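Starch synthase I (Hordeum vulgare, PDB 4HLN) is a plant glycosyltransferase of the GT-B type, built from two Rossmann-like domains that face each other across a cleft. Local coordinates at residues P166-G171 / K175-A180; F200-E203 / V208-V211; P190-S195 / D234-Y239; C147-I152 / H609-A614. One frame throughout, in Å; residues are numbered along the deposited sequence.

Interaction 1 of 4, residues P166-G171 / K175-A180; sequences PRYLNG and KNYAKA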
loop_
_atom_site.group_PDB
_atom_site.type_symbol
_atom_site.label_atom_id
_atom_site.label_comp_id
_atom_site.label_asym_id
_atom_site.label_seq_id
_atom_site.Cartn_x
_atom_site.Cartn_y
_atom_site.Cartn_z
ATOM N N PRO A 166 -4.749 0.323 -18.710
ATOM C CA PRO A 166 -5.162 1.118 -19.863
ATOM C C PRO A 166 -3.945 1.708 -20.541
ATOM O O PRO A 166 -2.935 1.989 -19.903
ATOM C CB PRO A 166 -6.009 2.225 -19.235
ATOM C CG PRO A 166 -6.428 1.660 -17.878
ATOM C CD PRO A 166 -5.246 0.879 -17.439
ATOM N N ARG A 167 -4.036 1.876 -21.848
ATOM C CA ARG A 167 -3.025 2.618 -22.579
ATOM C C ARG A 167 -3.469 4.087 -22.569
ATOM O O ARG A 167 -4.256 4.528 -23.408
ATOM C CB ARG A 167 -2.912 2.058 -23.994
ATOM C CG ARG A 167 -1.804 2.618 -24.846
ATOM C CD ARG A 167 -1.551 1.647 -25.983
ATOM N NE ARG A 167 -0.713 2.179 -27.049
ATOM C CZ ARG A 167 -1.184 2.759 -28.151
ATOM N NH1 ARG A 167 -2.493 2.891 -28.338
ATOM N NH2 ARG A 167 -0.341 3.206 -29.072
ATOM N N TYR A 168 -3.000 4.829 -21.573
ATOM C CA TYR A 168 -3.333 6.244 -21.455
ATOM C C TYR A 168 -2.520 7.086 -22.440
ATOM O O TYR A 168 -1.638 7.824 -22.035
ATOM C CB TYR A 168 -3.030 6.713 -20.043
ATOM C CG TYR A 168 -3.887 6.075 -18.978
ATOM C CD1 TYR A 168 -5.230 6.415 -18.851
ATOM C CD2 TYR A 168 -3.353 5.161 -18.074
ATOM C CE1 TYR A 168 -6.020 5.855 -17.865
ATOM C CE2 TYR A 168 -4.145 4.586 -17.080
ATOM C CZ TYR A 168 -5.478 4.947 -16.980
ATOM O OH TYR A 168 -6.287 4.407 -16.002
ATOM N N LEU A 169 -2.815 6.978 -23.731
ATOM C CA LEU A 169 -1.914 7.514 -24.749
ATOM C C LEU A 169 -1.987 9.022 -24.906
ATOM O O LEU A 169 -3.056 9.641 -24.857
ATOM C CB LEU A 169 -2.170 6.850 -26.101
ATOM C CG LEU A 169 -1.104 7.015 -27.182
ATOM C CD1 LEU A 169 0.198 6.352 -26.772
ATOM C CD2 LEU A 169 -1.595 6.429 -28.490
ATOM N N ASN A 170 -0.817 9.602 -25.104
ATOM C CA ASN A 170 -0.700 11.008 -25.416
ATOM C C ASN A 170 -0.173 11.149 -26.843
ATOM O O ASN A 170 0.987 11.488 -27.045
ATOM C CB ASN A 170 0.257 11.655 -24.424
ATOM C CG ASN A 170 0.397 13.136 -24.640
ATOM O OD1 ASN A 170 -0.535 13.800 -25.112
ATOM N ND2 ASN A 170 1.573 13.669 -24.308
ATOM N N GLY A 171 -1.020 10.848 -27.826
ATOM C CA GLY A 171 -0.623 10.881 -29.223
ATOM C C GLY A 171 0.125 9.649 -29.718
ATOM O O GLY A 171 0.830 8.992 -28.946
ATOM N N LYS A 175 6.196 8.721 -26.315
ATOM C CA LYS A 175 7.436 8.022 -25.978
ATOM C C LYS A 175 7.218 6.987 -24.879
ATOM O O LYS A 175 7.947 6.000 -24.797
ATOM C CB LYS A 175 8.485 9.035 -25.512
ATOM C CG LYS A 175 8.016 9.863 -24.309
ATOM C CD LYS A 175 9.054 10.862 -23.812
ATOM C CE LYS A 175 8.564 11.535 -22.534
ATOM N NZ LYS A 175 9.530 12.533 -21.996
ATOM N N ASN A 176 6.214 7.223 -24.040
ATOM C CA ASN A 176 5.885 6.347 -22.922
ATOM C C ASN A 176 5.349 4.959 -23.316
ATOM O O ASN A 176 5.248 4.052 -22.490
ATOM C CB ASN A 176 4.872 7.046 -22.021
ATOM C CG ASN A 176 5.534 7.792 -20.886
ATOM O OD1 ASN A 176 6.742 8.026 -20.911
ATOM N ND2 ASN A 176 4.751 8.157 -19.875
ATOM N N TYR A 177 5.003 4.791 -24.580
ATOM C CA TYR A 177 4.415 3.548 -25.019
ATOM C C TYR A 177 5.087 3.125 -26.308
ATOM O O TYR A 177 4.593 2.253 -27.022
ATOM C CB TYR A 177 2.923 3.745 -25.247
ATOM C CG TYR A 177 2.134 4.014 -23.981
ATOM C CD1 TYR A 177 1.790 2.977 -23.126
ATOM C CD2 TYR A 177 1.716 5.301 -23.648
ATOM C CE1 TYR A 177 1.063 3.204 -21.972
ATOM C CE2 TYR A 177 0.982 5.539 -22.491
ATOM C CZ TYR A 177 0.661 4.480 -21.656
ATOM O OH TYR A 177 -0.063 4.680 -20.501
ATOM N N ALA A 178 6.213 3.765 -26.607
ATOM C CA ALA A 178 6.917 3.508 -27.851
ATOM C C ALA A 178 7.183 2.017 -28.007
ATOM O O ALA A 178 6.978 1.452 -29.086
ATOM C CB ALA A 178 8.218 4.301 -27.905
ATOM N N LYS A 179 7.614 1.373 -26.926
ATOM C CA LYS A 179 7.974 -0.041 -27.004
ATOM C C LYS A 179 6.826 -1.021 -26.716
ATOM O O LYS A 179 7.031 -2.225 -26.667
ATOM C CB LYS A 179 9.187 -0.344 -26.123
ATOM C CG LYS A 179 10.436 0.423 -26.514
ATOM C CD LYS A 179 11.666 -0.472 -26.457
ATOM C CE LYS A 179 12.878 0.210 -27.083
ATOM N NZ LYS A 179 14.018 -0.728 -27.296
ATOM N N ALA A 180 5.618 -0.509 -26.535
ATOM C CA ALA A 180 4.460 -1.367 -26.365
ATOM C C ALA A 180 3.799 -1.562 -27.718
ATOM O O ALA A 180 3.014 -0.716 -28.150
ATOM C CB ALA A 180 3.482 -0.736 -25.407
HETATM O O HOH W 1 -0.778 2.660 -18.555
HETATM O O HOH W 2 1.860 1.972 -27.741
#
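Tyr177 meets Arg167, Tyr168 and Leu169 and carries most of this contact. Its CG stands beside the backbone N and anti to the carbonyl carbon (chi1 -67°), which directs the ring from 175-180 to the facing segment 166-171. Arg167 lies over one face of that ring. The touching atom is a methylene: Arg167 CG is 4.1 Å from the centroid of the Tyr177 ring, a CH-pi contact. The arginine, extended from CG to NE, runs past the tyrosine in the opposite direction, with guanidinium and ring planes 68° apart. Leu169 also slides past; its CD1 comes within 3.6 Å of Tyr177 CD2, at an oblique angle to the ring. At the phenol end, Tyr168 N gives Tyr177 OH a weak, bent hydrogen bond of 3.1 Å. Tyr168 is here the centre of an inverse gamma turn. A water in the plane of the Tyr177 ring bonds to Tyr177 OH and donates to Pro166 O, 2.6 Å away.

Tyr177 also opens a type I beta turn that ends at Ala180, with Ala180 N bonded to Tyr177 O at 3.0 Å. A second water accepts from Arg167 NE (2.7 Å) and donates to Tyr177 O and Ala180 O. It thus ties the guanidinium to both ends of the turn. Arg167 NH1 has its salt bridge with Asp214.

Both segments belong to the connection between strands 160-166 and 181-190. Phe212 of strand 208-214 packs against it, edge-to-face with Tyr177 and touching Arg167 and Ala180.

Interaction 2 of 4, residues F200-E203 / V208-V211; sequences FFHE and VDWV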
loop_
_atom_site.group_PDB
_atom_site.type_symbol
_atom_site.label_atom_id
_atom_site.label_comp_id
_atom_site.label_asym_id
_atom_site.label_seq_id
_atom_site.Cartn_x
_atom_site.Cartn_y
_atom_site.Cartn_z
ATOM N N PHE A 200 -5.199 -4.635 -27.965
ATOM C CA PHE A 200 -4.177 -4.932 -26.982
ATOM C C PHE A 200 -2.804 -4.615 -27.520
ATOM O O PHE A 200 -2.443 -5.033 -28.628
ATOM C CB PHE A 200 -4.223 -6.408 -26.582
ATOM C CG PHE A 200 -5.503 -6.824 -25.928
ATOM C CD1 PHE A 200 -5.593 -6.918 -24.543
ATOM C CD2 PHE A 200 -6.616 -7.141 -26.691
ATOM C CE1 PHE A 200 -6.767 -7.315 -23.930
ATOM C CE2 PHE A 200 -7.805 -7.538 -26.083
ATOM C CZ PHE A 200 -7.878 -7.625 -24.701
ATOM N N PHE A 201 -2.043 -3.880 -26.717
ATOM C CA PHE A 201 -0.645 -3.604 -26.993
ATOM C C PHE A 201 0.155 -4.317 -25.930
ATOM O O PHE A 201 -0.369 -4.607 -24.860
ATOM C CB PHE A 201 -0.385 -2.098 -26.998
ATOM C CG PHE A 201 -0.997 -1.404 -28.176
ATOM C CD1 PHE A 201 -2.378 -1.319 -28.305
ATOM C CD2 PHE A 201 -0.198 -0.870 -29.178
ATOM C CE1 PHE A 201 -2.960 -0.697 -29.410
ATOM C CE2 PHE A 201 -0.763 -0.249 -30.291
ATOM C CZ PHE A 201 -2.153 -0.166 -30.409
ATOM N N HIS A 202 1.407 -4.638 -26.219
ATOM C CA HIS A 202 2.154 -5.469 -25.287
ATOM C C HIS A 202 3.634 -5.179 -25.253
ATOM O O HIS A 202 4.246 -4.906 -26.268
ATOM C CB HIS A 202 1.944 -6.964 -25.583
ATOM C CG HIS A 202 2.953 -7.848 -24.919
ATOM N ND1 HIS A 202 3.959 -8.484 -25.614
ATOM C CD2 HIS A 202 3.139 -8.165 -23.614
ATOM C CE1 HIS A 202 4.712 -9.167 -24.767
ATOM N NE2 HIS A 202 4.236 -8.993 -23.549
ATOM N N GLU A 203 4.209 -5.252 -24.064
ATOM C CA GLU A 203 5.646 -5.220 -23.953
ATOM C C GLU A 203 6.160 -6.188 -22.889
ATOM O O GLU A 203 5.600 -6.315 -21.787
ATOM C CB GLU A 203 6.152 -3.801 -23.695
ATOM C CG GLU A 203 7.678 -3.731 -23.647
ATOM C CD GLU A 203 8.231 -2.414 -23.111
ATOM O OE1 GLU A 203 7.437 -1.474 -22.857
ATOM O OE2 GLU A 203 9.470 -2.328 -22.944
ATOM N N VAL A 208 8.140 -9.406 -17.201
ATOM C CA VAL A 208 6.739 -9.144 -17.011
ATOM C C VAL A 208 6.107 -8.781 -18.333
ATOM O O VAL A 208 6.655 -8.007 -19.119
ATOM C CB VAL A 208 6.497 -8.042 -15.961
ATOM C CG1 VAL A 208 5.067 -7.473 -16.084
ATOM C CG2 VAL A 208 6.762 -8.595 -14.568
ATOM N N ASP A 209 4.960 -9.397 -18.572
ATOM C CA ASP A 209 4.105 -9.092 -19.693
ATOM C C ASP A 209 3.225 -7.903 -19.378
ATOM O O ASP A 209 2.223 -8.019 -18.662
ATOM C CB ASP A 209 3.243 -10.305 -19.999
ATOM C CG ASP A 209 4.003 -11.353 -20.745
ATOM O OD1 ASP A 209 4.616 -10.960 -21.759
ATOM O OD2 ASP A 209 4.025 -12.530 -20.308
ATOM N N TRP A 210 3.622 -6.755 -19.907
ATOM C CA TRP A 210 2.870 -5.528 -19.748
ATOM C C TRP A 210 1.902 -5.451 -20.887
ATOM O O TRP A 210 2.305 -5.276 -22.040
ATOM C CB TRP A 210 3.823 -4.346 -19.819
ATOM C CG TRP A 210 4.870 -4.460 -18.798
ATOM C CD1 TRP A 210 6.129 -4.955 -18.960
ATOM C CD2 TRP A 210 4.742 -4.110 -17.423
ATOM N NE1 TRP A 210 6.804 -4.924 -17.765
ATOM C CE2 TRP A 210 5.972 -4.415 -16.801
ATOM C CE3 TRP A 210 3.702 -3.569 -16.652
ATOM C CZ2 TRP A 210 6.199 -4.185 -15.442
ATOM C CZ3 TRP A 210 3.923 -3.347 -15.302
ATOM C CH2 TRP A 210 5.166 -3.649 -14.709
ATOM N N VAL A 211 0.626 -5.602 -20.562
ATOM C CA VAL A 211 -0.431 -5.597 -21.559
ATOM C C VAL A 211 -1.280 -4.342 -21.417
ATOM O O VAL A 211 -1.776 -4.030 -20.336
ATOM C CB VAL A 211 -1.344 -6.813 -21.399
ATOM C CG1 VAL A 211 -2.554 -6.705 -22.331
ATOM C CG2 VAL A 211 -0.562 -8.083 -21.643
#
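His202 and Asp209 link the side chains of two antiparallel strands, 195-205 and 208-214, which form a beta hairpin. The short strand segments run at 152° to each other. His202 CG is anti to its own N (chi1 164°), and this brings the imidazole over toward the neighbouring strand. His202 NE2 donates to Asp209 OD1 at 2.7 Å. The bond is bent: it meets the anti side of the carboxylate, and the acceptor lies somewhat out of the imidazole plane. The two planes are turned 45° apart. Asp209 OD2 is bonded to Tyr260 OH, so both carboxylate oxygens have partners and the group is held from two sides.

His202 and Val211 form a non-hydrogen-bonded pair, with their side chains on one face of the sheet. Val211 CG2 approaches His202 CD2 at 4.2 Å. The other methyl, Val211 CG1, stands anti to the backbone N and meets the edge of the Phe200 ring, 3.8 Å from Phe200 CD1.

Glu203 and Trp210 are the hydrogen-bonded pair, and their side chains take the other face. Glu203 N donates to Trp210 O at 2.8 Å, and Trp210 N returns a bond of the same length to Glu203 O. The indole lies with its edge near Glu203 O, while Trp210 NE1 bonds to Arg205 O at the end of strand 195-205, just before the hairpin turn. Val163 and Met165 of the adjacent strand 160-166 also touch the tryptophan. Trp210 O also receives a CA-H contact, at 3.3 Å from His202 CA.

Interaction 3 of 4, residues P190-S195 / D234-Y239; sequences PCFGGS and DNQFRY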
loop_
_atom_site.group_PDB
_atom_site.type_symbol
_atom_site.label_atom_id
_atom_site.label_comp_id
_atom_site.label_asym_id
_atom_site.label_seq_id
_atom_site.Cartn_x
_atom_site.Cartn_y
_atom_site.Cartn_z
ATOM N N PRO A 190 -19.795 -6.125 -25.415
ATOM C CA PRO A 190 -21.187 -5.661 -25.398
ATOM C C PRO A 190 -21.512 -5.035 -24.034
ATOM O O PRO A 190 -21.516 -5.714 -22.999
ATOM C CB PRO A 190 -21.981 -6.950 -25.624
ATOM C CG PRO A 190 -21.133 -7.984 -24.918
ATOM C CD PRO A 190 -19.687 -7.563 -25.116
ATOM N N CYS A 191 -21.750 -3.729 -24.045
ATOM C CA CYS A 191 -22.105 -2.996 -22.838
ATOM C C CYS A 191 -22.405 -1.556 -23.205
ATOM O O CYS A 191 -22.176 -1.135 -24.335
ATOM C CB CYS A 191 -20.976 -3.048 -21.802
ATOM S SG CYS A 191 -19.446 -2.180 -22.287
ATOM N N PHE A 192 -22.921 -0.804 -22.243
ATOM C CA PHE A 192 -23.251 0.602 -22.449
ATOM C C PHE A 192 -23.999 0.895 -23.737
ATOM O O PHE A 192 -23.585 1.751 -24.536
ATOM C CB PHE A 192 -22.009 1.461 -22.308
ATOM C CG PHE A 192 -21.560 1.581 -20.898
ATOM C CD1 PHE A 192 -21.941 2.685 -20.127
ATOM C CD2 PHE A 192 -20.812 0.560 -20.310
ATOM C CE1 PHE A 192 -21.559 2.790 -18.801
ATOM C CE2 PHE A 192 -20.415 0.657 -18.992
ATOM C CZ PHE A 192 -20.792 1.781 -18.227
ATOM N N GLY A 193 -25.114 0.183 -23.908
ATOM C CA GLY A 193 -26.014 0.384 -25.029
ATOM C C GLY A 193 -25.298 0.247 -26.356
ATOM O O GLY A 193 -25.325 1.151 -27.195
ATOM N N GLY A 194 -24.641 -0.887 -26.542
ATOM C CA GLY A 194 -23.921 -1.119 -27.768
ATOM C C GLY A 194 -22.793 -2.110 -27.628
ATOM O O GLY A 194 -22.827 -3.035 -26.799
ATOM N N SER A 195 -21.779 -1.908 -28.455
ATOM C CA SER A 195 -20.678 -2.840 -28.531
ATOM C C SER A 195 -19.430 -2.025 -28.751
ATOM O O SER A 195 -19.337 -1.274 -29.715
ATOM C CB SER A 195 -20.898 -3.793 -29.693
ATOM O OG SER A 195 -20.055 -4.919 -29.577
ATOM N N ASP A 234 -17.511 9.481 -17.480
ATOM C CA ASP A 234 -17.538 8.181 -18.133
ATOM C C ASP A 234 -16.609 7.135 -17.504
ATOM O O ASP A 234 -16.492 6.029 -18.012
ATOM C CB ASP A 234 -17.270 8.322 -19.631
ATOM C CG ASP A 234 -15.875 8.795 -19.926
ATOM O OD1 ASP A 234 -15.224 9.312 -18.987
ATOM O OD2 ASP A 234 -15.435 8.658 -21.092
ATOM N N ASN A 235 -15.970 7.479 -16.394
ATOM C CA ASN A 235 -15.148 6.522 -15.671
ATOM C C ASN A 235 -15.744 5.120 -15.591
ATOM O O ASN A 235 -15.118 4.135 -16.010
ATOM C CB ASN A 235 -14.860 7.023 -14.257
ATOM C CG ASN A 235 -13.632 7.893 -14.200
ATOM O OD1 ASN A 235 -12.883 7.965 -15.166
ATOM N ND2 ASN A 235 -13.418 8.557 -13.073
ATOM N N GLN A 236 -16.949 5.023 -15.044
ATOM C CA GLN A 236 -17.566 3.721 -14.879
ATOM C C GLN A 236 -17.477 2.934 -16.183
ATOM O O GLN A 236 -17.148 1.763 -16.183
ATOM C CB GLN A 236 -19.010 3.858 -14.433
ATOM C CG GLN A 236 -19.703 2.521 -14.221
ATOM C CD GLN A 236 -21.208 2.660 -14.089
ATOM O OE1 GLN A 236 -21.872 3.205 -14.979
ATOM N NE2 GLN A 236 -21.758 2.175 -12.969
ATOM N N PHE A 237 -17.744 3.601 -17.293
ATOM C CA PHE A 237 -17.636 2.989 -18.601
ATOM C C PHE A 237 -16.194 2.586 -18.953
ATOM O O PHE A 237 -15.945 1.467 -19.446
ATOM C CB PHE A 237 -18.218 3.940 -19.653
ATOM C CG PHE A 237 -17.848 3.595 -21.063
ATOM C CD1 PHE A 237 -18.316 2.429 -21.656
ATOM C CD2 PHE A 237 -17.029 4.438 -21.802
ATOM C CE1 PHE A 237 -17.967 2.107 -22.970
ATOM C CE2 PHE A 237 -16.678 4.124 -23.120
ATOM C CZ PHE A 237 -17.145 2.963 -23.708
ATOM N N ARG A 238 -15.251 3.493 -18.710
ATOM C CA ARG A 238 -13.852 3.255 -19.067
ATOM C C ARG A 238 -13.339 2.012 -18.359
ATOM O O ARG A 238 -12.701 1.155 -18.967
ATOM C CB ARG A 238 -12.951 4.437 -18.680
ATOM C CG ARG A 238 -13.175 5.728 -19.447
ATOM C CD ARG A 238 -12.714 6.912 -18.614
ATOM N NE ARG A 238 -11.388 7.392 -18.971
ATOM C CZ ARG A 238 -10.476 7.794 -18.092
ATOM N NH1 ARG A 238 -10.752 7.750 -16.802
ATOM N NH2 ARG A 238 -9.285 8.230 -18.498
ATOM N N TYR A 239 -13.626 1.914 -17.069
ATOM C CA TYR A 239 -13.049 0.852 -16.267
ATOM C C TYR A 239 -13.811 -0.467 -16.367
ATOM O O TYR A 239 -13.269 -1.535 -16.103
ATOM C CB TYR A 239 -12.800 1.346 -14.845
ATOM C CG TYR A 239 -11.732 2.394 -14.890
ATOM C CD1 TYR A 239 -12.025 3.735 -14.702
ATOM C CD2 TYR A 239 -10.421 2.044 -15.215
ATOM C CE1 TYR A 239 -11.020 4.706 -14.792
ATOM C CE2 TYR A 239 -9.420 2.985 -15.297
ATOM C CZ TYR A 239 -9.717 4.319 -15.082
ATOM O OH TYR A 239 -8.697 5.247 -15.175
#
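Phe192 and Phe237 bring the two backbones to a CA-CA distance of 7.2 Å, where a tight loop meets the first turn of helix 235-252. Cys191 N bonds to Gly194 O at 3.0 Å and closes the loop, while Phe192, Gly193 and Gly194 all have positive phi. The CB of Phe192 points toward the helix.

The two rings make a T-shaped, edge-to-face pair. The edge of Phe237 points at the face of Phe192, with centroids 4.9 Å apart and planes at 69°. Phe237 CD1 is the leading atom, 3.4 Å from Phe192 CD2, and lies toward the rim of that face. Phe237 CB rests over the same ring as a CH-pi contact, 3.7 Å from the Phe192 centroid. CB is placed by the helix backbone. With CG anti to the backbone N (chi1 165°), the CD1 edge of the ring comes over the same face of Phe192.

Gln236 adds a contact at the edge of Phe192, where Gln236 OE1 is 3.7 Å from Phe192 CZ. Its amide is turned 67° from the ring, and Gln236 NE2 bonds to Thr312 OG1. His196 meets Phe237 edge-to-face as well.

The arrangement is a beta-hairpin loop, between strands 181-190 and 195-205, packed through an aromatic pair onto the N-terminal end of a helix in the starch synthase catalytic domain.

Interaction 4 of 4, residues C147-I152 / H609-A614; sequences CGSLPI and HTWDHA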
loop_
_atom_site.group_PDB
_atom_site.type_symbol
_atom_site.label_atom_id
_atom_site.label_comp_id
_atom_site.label_asym_id
_atom_site.label_seq_id
_atom_site.Cartn_x
_atom_site.Cartn_y
_atom_site.Cartn_z
ATOM N N CYS A 147 5.956 1.678 -4.652
ATOM C CA CYS A 147 5.382 0.472 -4.070
ATOM C C CYS A 147 4.819 -0.504 -5.112
ATOM O O CYS A 147 4.056 -1.409 -4.765
ATOM C CB CYS A 147 4.282 0.842 -3.076
ATOM S SG CYS A 147 4.834 1.123 -1.373
ATOM N N GLY A 148 5.197 -0.325 -6.377
ATOM C CA GLY A 148 4.615 -1.095 -7.464
ATOM C C GLY A 148 5.573 -2.101 -8.071
ATOM O O GLY A 148 5.558 -2.348 -9.278
ATOM N N SER A 149 6.412 -2.693 -7.233
ATOM C CA SER A 149 7.402 -3.625 -7.720
ATOM C C SER A 149 6.952 -5.084 -7.529
ATOM O O SER A 149 7.661 -6.019 -7.926
ATOM C CB SER A 149 8.757 -3.369 -7.040
ATOM O OG SER A 149 8.702 -2.232 -6.194
ATOM N N LEU A 150 5.772 -5.282 -6.941
ATOM C CA LEU A 150 5.324 -6.647 -6.642
ATOM C C LEU A 150 5.362 -7.559 -7.867
ATOM O O LEU A 150 5.944 -8.636 -7.814
ATOM C CB LEU A 150 3.947 -6.689 -5.969
ATOM C CG LEU A 150 3.540 -8.119 -5.613
ATOM C CD1 LEU A 150 4.556 -8.744 -4.674
ATOM C CD2 LEU A 150 2.131 -8.207 -5.017
ATOM N N PRO A 151 4.749 -7.126 -8.976
ATOM C CA PRO A 151 4.818 -7.900 -10.223
ATOM C C PRO A 151 6.250 -8.277 -10.624
ATOM O O PRO A 151 6.529 -9.451 -10.894
ATOM C CB PRO A 151 4.207 -6.949 -11.253
ATOM C CG PRO A 151 3.205 -6.151 -10.451
ATOM C CD PRO A 151 3.827 -5.978 -9.081
ATOM N N ILE A 152 7.147 -7.298 -10.657
ATOM C CA ILE A 152 8.536 -7.553 -11.048
ATOM C C ILE A 152 9.213 -8.578 -10.113
ATOM O O ILE A 152 10.062 -9.367 -10.548
ATOM C CB ILE A 152 9.362 -6.236 -11.155
ATOM C CG1 ILE A 152 8.754 -5.294 -12.191
ATOM C CG2 ILE A 152 10.751 -6.508 -11.566
ATOM C CD1 ILE A 152 7.549 -4.489 -11.642
ATOM N N HIS A 609 12.932 -7.366 5.030
ATOM C CA HIS A 609 12.052 -6.328 4.517
ATOM C C HIS A 609 12.153 -6.243 3.003
ATOM O O HIS A 609 11.813 -5.221 2.401
ATOM C CB HIS A 609 12.423 -4.962 5.104
ATOM C CG HIS A 609 12.488 -4.933 6.598
ATOM N ND1 HIS A 609 11.371 -5.077 7.396
ATOM C CD2 HIS A 609 13.537 -4.752 7.439
ATOM C CE1 HIS A 609 11.735 -5.002 8.665
ATOM N NE2 HIS A 609 13.043 -4.806 8.718
ATOM N N THR A 610 12.641 -7.306 2.386
ATOM C CA THR A 610 12.792 -7.314 0.939
ATOM C C THR A 610 11.479 -7.626 0.265
ATOM O O THR A 610 10.502 -8.019 0.897
ATOM C CB THR A 610 13.830 -8.350 0.460
ATOM O OG1 THR A 610 13.295 -9.677 0.590
ATOM C CG2 THR A 610 15.102 -8.225 1.275
ATOM N N TRP A 611 11.476 -7.448 -1.043
ATOM C CA TRP A 611 10.351 -7.842 -1.856
ATOM C C TRP A 611 10.207 -9.355 -1.969
ATOM O O TRP A 611 9.102 -9.863 -2.126
ATOM C CB TRP A 611 10.465 -7.192 -3.229
ATOM C CG TRP A 611 10.052 -5.765 -3.177
ATOM C CD1 TRP A 611 10.867 -4.676 -3.168
ATOM C CD2 TRP A 611 8.710 -5.266 -3.084
ATOM N NE1 TRP A 611 10.118 -3.529 -3.107
ATOM C CE2 TRP A 611 8.792 -3.861 -3.041
ATOM C CE3 TRP A 611 7.446 -5.874 -3.049
ATOM C CZ2 TRP A 611 7.664 -3.046 -2.959
ATOM C CZ3 TRP A 611 6.328 -5.068 -2.964
ATOM C CH2 TRP A 611 6.444 -3.664 -2.922
ATOM N N ASP A 612 11.315 -10.081 -1.889
ATOM C CA ASP A 612 11.230 -11.536 -1.897
ATOM C C ASP A 612 10.383 -11.997 -0.736
ATOM O O ASP A 612 9.517 -12.864 -0.883
ATOM C CB ASP A 612 12.611 -12.187 -1.816
ATOM C CG ASP A 612 13.144 -12.577 -3.176
ATOM O OD1 ASP A 612 12.328 -12.938 -4.059
ATOM O OD2 ASP A 612 14.381 -12.514 -3.363
ATOM N N HIS A 613 10.641 -11.415 0.427
ATOM C CA HIS A 613 9.913 -11.810 1.605
ATOM C C HIS A 613 8.451 -11.446 1.390
ATOM O O HIS A 613 7.549 -12.214 1.720
ATOM C CB HIS A 613 10.474 -11.112 2.831
ATOM C CG HIS A 613 9.818 -11.529 4.107
ATOM N ND1 HIS A 613 8.710 -10.887 4.615
ATOM C CD2 HIS A 613 10.107 -12.532 4.971
ATOM C CE1 HIS A 613 8.348 -11.470 5.745
ATOM N NE2 HIS A 613 9.180 -12.468 5.984
ATOM N N ALA A 614 8.228 -10.273 0.811
ATOM C CA ALA A 614 6.880 -9.815 0.548
ATOM C C ALA A 614 6.158 -10.744 -0.429
ATOM O O ALA A 614 5.016 -11.138 -0.189
ATOM C CB ALA A 614 6.911 -8.392 0.017
#
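Trp611 lays one face of its indole against Ser149 and Leu150. This contact joins parts of the chain far apart in sequence: in the GT-B fold the C-terminal helix, here 611-627, crosses back to the N-terminal domain. Ser149 CB sits over the five-membered ring, 4.2 Å from its centroid, a CH-pi contact. Ser149 OG lies above the plane toward the rim, 3.5 Å from Trp611 CZ2. Leu150 covers the benzo side of the same face with its backbone, N being 4.0 Å from Trp611 CZ3. Leu150 CB reaches the same CZ3 at 4.2 Å. Cys147 O approaches Trp611 CH2 obliquely, at 3.8 Å.

With CG beside its backbone N and anti to the carbonyl carbon (chi1 -78°), Trp611 carries its ring from the first residue of the helix to segment 147-152. Farther out, Cys147 is joined by a disulfide to Cys527, although it is poorly ordered. Leu150 rests on Phe129 of strand 126-130. Asp612 OD1 makes a salt bridge with Arg157 NE, a second tie to the N-terminal domain beside the tryptophan.

The helix itself is capped just before Trp611. Thr610 is the N-cap residue, and its OG1 accepts a nearly straight bond of 3.2 Å from His613 N.

Interactions 1, 2 and 3 all lie in the starch synthase catalytic domain, and interaction 4 ties that domain to the C-terminal helix. Interactions 1 and 2 have centres about 11 Å apart and touch: Phe201 packs on Ala180 and makes a cation-pi contact with Arg167. Interaction 1 reaches interaction 3 through a probable hydrogen bond of 2.7 Å between Tyr168 OH and Tyr239 OH. Interaction 2 meets interaction 4 where Trp210 CH2 lies 4.0 Å from Ile152 CD1. Interactions 3 and 4 are the farthest apart, with centres about 34 Å apart. None of the four segment pairs includes a residue of the glycan pocket, whose residues lie between Phe556 and Ser596 in the sequence.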